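Local structure of uncharacterized conserved protein (Thermotoga maritima, 2ZBV) at residues V183-P188 with G236-A241. The protein binds adenosine and probably cleaves S-adenosyl-L-methionine, acting as a SAM hydrolase or SAM-dependent halogenase. Numbering follows the deposited sequence.
Sequences VSTNIP and GFLEIA
At V183 and I240 two antiparallel strands meet as a hydrogen-bonded pair: V183 N donates to I240 O, nearly along its C=O axis, and I240 N returns a 2.8 Å bond to V183 O from above the carbonyl plane. T185 continues the ladder with a double grip on one acceptor. Its backbone N reaches L238 O at 3.0 Å, close to the C=O axis, while OG1 donates to it at 2.8 Å, in the carbonyl plane and on a lone pair. OG1 takes the crowded position between backbone N and carbonyl carbon (chi1 70°), which leaves CG2 to meet I240 CD1 at 3.9 Å, the two side chains crossing at about a right angle. A side-chain hydroxyl can stitch a strand where a bulge shifts its register: the same OG1 accepts from I187 N at 3.1 Å, an ST turn bridging a beta bulge. The register slips by two residues between S184 and P188, and pairing resumes as L238 N donates to I187 O, almost straight (175°). An alanine at T185 would lose both OG1 bonds and the CG2 contact, and would probably loosen the bulge and its corner. F237 lays its ring edge against the carbonyl oxygens of N186 and I187, with CE1 3.6 Å from N186 O. R52 adds a cation-pi contact to this ring and a hydrogen bond to T185 O, and D233 binds both S184 OG and F237 N. Strand 258-262, which pairs with neither strand here, packs I259 against T185 and I240, and I261 against I187 and L238, from another part of the C-terminal domain's mixed beta-sheet. Toward bound adenosine, the extended E239 side chain passes V183 O, with CG at 3.4 Å, and touches the adenosine-binding N182.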
loop_
_atom_site.group_PDB
_atom_site.type_symbol
_atom_site.label_atom_id
_atom_site.label_comp_id
_atom_site.label_asym_id
_atom_site.label_seq_id
_atom_site.Cartn_x
_atom_site.Cartn_y
_atom_site.Cartn_z
ATOM N N VAL A 183 3.548 -12.343 17.342
ATOM C CA VAL A 183 2.271 -12.437 18.040
ATOM C C VAL A 183 2.178 -11.447 19.201
ATOM O O VAL A 183 2.711 -11.698 20.276
ATOM C CB VAL A 183 2.071 -13.879 18.576
ATOM C CG1 VAL A 183 0.794 -13.981 19.399
ATOM C CG2 VAL A 183 2.025 -14.857 17.406
ATOM N N SER A 184 1.508 -10.320 18.984
ATOM C CA SER A 184 1.369 -9.337 20.052
ATOM C C SER A 184 0.066 -9.545 20.819
ATOM O O SER A 184 -1.005 -9.666 20.223
ATOM C CB SER A 184 1.407 -7.919 19.501
ATOM O OG SER A 184 1.318 -6.996 20.572
ATOM N N THR A 185 0.168 -9.582 22.145
ATOM C CA THR A 185 -0.996 -9.793 22.999
ATOM C C THR A 185 -1.552 -8.461 23.487
ATOM O O THR A 185 -1.054 -7.398 23.118
ATOM C CB THR A 185 -0.638 -10.641 24.242
ATOM O OG1 THR A 185 0.180 -9.868 25.125
ATOM C CG2 THR A 185 0.128 -11.890 23.835
ATOM N N ASN A 186 -2.585 -8.535 24.319
ATOM C CA ASN A 186 -3.203 -7.344 24.882
ATOM C C ASN A 186 -2.706 -7.198 26.315
ATOM O O ASN A 186 -3.260 -6.441 27.105
ATOM C CB ASN A 186 -4.728 -7.481 24.857
ATOM C CG ASN A 186 -5.232 -8.586 25.761
ATOM O OD1 ASN A 186 -4.539 -9.578 26.000
ATOM N ND2 ASN A 186 -6.458 -8.428 26.260
ATOM N N ILE A 187 -1.645 -7.932 26.633
ATOM C CA ILE A 187 -1.042 -7.907 27.962
ATOM C C ILE A 187 0.057 -6.848 28.024
ATOM O O ILE A 187 1.053 -6.934 27.309
ATOM C CB ILE A 187 -0.407 -9.276 28.304
ATOM C CG1 ILE A 187 -1.474 -10.369 28.269
ATOM C CG2 ILE A 187 0.261 -9.217 29.675
ATOM C CD1 ILE A 187 -0.901 -11.774 28.236
ATOM N N PRO A 188 -0.105 -5.831 28.884
ATOM C CA PRO A 188 0.948 -4.816 28.947
ATOM C C PRO A 188 2.219 -5.474 29.471
ATOM O O PRO A 188 2.159 -6.286 30.398
ATOM C CB PRO A 188 0.387 -3.788 29.932
ATOM C CG PRO A 188 -1.112 -3.994 29.848
ATOM C CD PRO A 188 -1.223 -5.490 29.779
ATOM N N GLY A 236 4.586 -1.216 23.902
ATOM C CA GLY A 236 4.581 -1.568 25.312
ATOM C C GLY A 236 3.829 -2.835 25.682
ATOM O O GLY A 236 3.603 -3.094 26.865
ATOM N N PHE A 237 3.445 -3.629 24.687
ATOM C CA PHE A 237 2.718 -4.870 24.943
ATOM C C PHE A 237 3.598 -6.113 24.847
ATOM O O PHE A 237 4.593 -6.139 24.116
ATOM C CB PHE A 237 1.550 -5.002 23.968
ATOM C CG PHE A 237 0.393 -4.097 24.289
ATOM C CD1 PHE A 237 -0.514 -4.437 25.290
ATOM C CD2 PHE A 237 0.229 -2.891 23.615
ATOM C CE1 PHE A 237 -1.573 -3.583 25.616
ATOM C CE2 PHE A 237 -0.823 -2.027 23.932
ATOM C CZ PHE A 237 -1.727 -2.374 24.936
ATOM N N LEU A 238 3.222 -7.146 25.591
ATOM C CA LEU A 238 3.972 -8.388 25.577
ATOM C C LEU A 238 3.736 -9.061 24.233
ATOM O O LEU A 238 2.590 -9.297 23.833
ATOM C CB LEU A 238 3.520 -9.308 26.716
ATOM C CG LEU A 238 4.323 -10.610 26.840
ATOM C CD1 LEU A 238 4.293 -11.098 28.282
ATOM C CD2 LEU A 238 3.764 -11.659 25.889
ATOM N N GLU A 239 4.828 -9.355 23.541
ATOM C CA GLU A 239 4.768 -9.994 22.234
ATOM C C GLU A 239 5.619 -11.261 22.213
ATOM O O GLU A 239 6.649 -11.347 22.893
ATOM C CB GLU A 239 5.268 -9.014 21.165
ATOM C CG GLU A 239 5.320 -9.564 19.739
ATOM C CD GLU A 239 5.738 -8.497 18.730
ATOM O OE1 GLU A 239 6.941 -8.165 18.661
ATOM O OE2 GLU A 239 4.857 -7.977 18.017
ATOM N N ILE A 240 5.171 -12.255 21.452
ATOM C CA ILE A 240 5.921 -13.496 21.319
ATOM C C ILE A 240 6.432 -13.523 19.889
ATOM O O ILE A 240 5.663 -13.343 18.945
ATOM C CB ILE A 240 5.045 -14.753 21.563
ATOM C CG1 ILE A 240 4.522 -14.765 22.998
ATOM C CG2 ILE A 240 5.863 -16.021 21.317
ATOM C CD1 ILE A 240 3.134 -14.197 23.135
ATOM N N ALA A 241 7.734 -13.732 19.730
ATOM C CA ALA A 241 8.329 -13.777 18.400
ATOM C C ALA A 241 9.288 -14.948 18.260
ATOM O O ALA A 241 9.707 -15.540 19.252
ATOM C CB ALA A 241 9.074 -12.478 18.121
#